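Local coordinates for EchA1_1 (Mycobacterium avium subsp. paratuberculosis, PDB 3R9T), which probably catalyses the reversible hydration of (2E)-enoyl-CoA thioesters to (3S)-3-hydroxyacyl-CoA, a step of fatty acid oxidation, as a member of the crotonase family, at residues A32-A35 against A36-I39. Numbering follows the deposited sequence.
Sequences AINA and AVSI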
loop_
_atom_site.group_PDB
_atom_site.type_symbol
_atom_site.label_atom_id
_atom_site.label_comp_id
_atom_site.label_asym_id
_atom_site.label_seq_id
_atom_site.Cartn_x
_atom_site.Cartn_y
_atom_site.Cartn_z
ATOM N N ALA B 32 -13.559 16.627 21.363
ATOM C CA ALA B 32 -14.422 15.696 20.652
ATOM C C ALA B 32 -15.241 16.432 19.599
ATOM O O ALA B 32 -15.599 17.601 19.762
ATOM C CB ALA B 32 -15.339 14.940 21.632
ATOM N N ILE B 33 -15.525 15.732 18.511
ATOM C CA ILE B 33 -16.235 16.327 17.385
ATOM C C ILE B 33 -17.736 16.337 17.595
ATOM O O ILE B 33 -18.350 15.300 17.835
ATOM C CB ILE B 33 -15.965 15.588 16.075
ATOM C CG1 ILE B 33 -14.468 15.528 15.799
ATOM C CG2 ILE B 33 -16.662 16.296 14.900
ATOM C CD1 ILE B 33 -13.774 16.894 15.786
ATOM N N ASN B 34 -18.314 17.527 17.469
ATOM C CA ASN B 34 -19.750 17.684 17.311
ATOM C C ASN B 34 -20.042 18.630 16.131
ATOM O O ASN B 34 -19.121 19.125 15.459
ATOM C CB ASN B 34 -20.372 18.217 18.614
ATOM C CG ASN B 34 -19.926 19.636 18.947
ATOM O OD1 ASN B 34 -19.260 20.297 18.154
ATOM N ND2 ASN B 34 -20.294 20.107 20.133
ATOM N N ALA B 35 -21.325 18.897 15.896
ATOM C CA ALA B 35 -21.736 19.788 14.800
ATOM C C ALA B 35 -21.085 21.184 14.827
ATOM O O ALA B 35 -20.769 21.735 13.774
ATOM C CB ALA B 35 -23.260 19.913 14.760
ATOM N N ALA B 36 -20.895 21.754 16.017
ATOM C CA ALA B 36 -20.257 23.068 16.155
ATOM C C ALA B 36 -18.785 23.061 15.682
ATOM O O ALA B 36 -18.326 23.995 15.019
ATOM C CB ALA B 36 -20.353 23.555 17.604
ATOM N N VAL B 37 -18.054 22.004 16.026
ATOM C CA VAL B 37 -16.682 21.840 15.555
ATOM C C VAL B 37 -16.694 21.693 14.030
ATOM O O VAL B 37 -15.895 22.312 13.327
ATOM C CB VAL B 37 -15.994 20.618 16.200
ATOM C CG1 VAL B 37 -14.584 20.400 15.601
ATOM C CG2 VAL B 37 -15.938 20.746 17.746
ATOM N N SER B 38 -17.628 20.900 13.515
ATOM C CA SER B 38 -17.711 20.689 12.076
ATOM C C SER B 38 -17.960 21.978 11.305
ATOM O O SER B 38 -17.448 22.160 10.207
ATOM C CB SER B 38 -18.777 19.643 11.732
ATOM O OG SER B 38 -18.492 18.421 12.385
ATOM N N ILE B 39 -18.741 22.875 11.888
ATOM C CA ILE B 39 -18.995 24.174 11.274
ATOM C C ILE B 39 -17.726 24.997 11.182
ATOM O O ILE B 39 -17.411 25.552 10.125
ATOM C CB ILE B 39 -20.071 24.945 12.059
ATOM C CG1 ILE B 39 -21.436 24.319 11.785
ATOM C CG2 ILE B 39 -20.088 26.419 11.669
ATOM C CD1 ILE B 39 -22.525 24.719 12.786
#
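Asn34 caps helix 35-50 by turning its side-chain amide back over the first turn and taking the N-H of Val37 on OD1. The Asn34 OD1 to Val37 N distance is 3.0 Å, and the bond is nearly straight at the hydrogen (165°); the donor lies almost on the line of the amide C=O. The torsions explain the reach: CG stands between the backbone N and the carbonyl carbon (chi1 66°), and a chi2 of 7° swings OD1 toward the helix. Asn34 OD1 also lies 3.4 Å from CG2 of Val37, so a methyl of the capped residue meets the amide oxygen too. The backbone of the N-cap residue starts the regular pattern: Asn34 O accepts from Ser38 N at 3.0 Å, and Ala35 O follows with Ile39 N. CG1 of Ile39 comes to 3.3 Å from that same Ala35 O.

On the buried side the two branched side chains cross at about a right angle, Ile33 CD1 resting on Val37 CG1 at 3.6 Å. This apolar contact joins the residue before the N-cap to the third residue after it, packing the incoming loop against the first turn. Beside it, CG2 of Ile33 lies 3.8 Å from OG of Ser38, a hydroxyl hydrogen-bonded to the backbone O of Leu82, a residue of the benzoic acid pocket; the Ile33 side chain is itself about 8 Å from the bound benzoic acid.

Arg26 packs against Asn34 and Val37 and bonds to the carbonyl of Ala32, while the backbone of Ile33 hydrogen-bonds to Gly70 and Asp72. The turn thus closes the loop that leaves strand 19-24 and launches helix 35-50, the connection to the neighbouring parallel strand 56-61 of the crotonase-fold sheet.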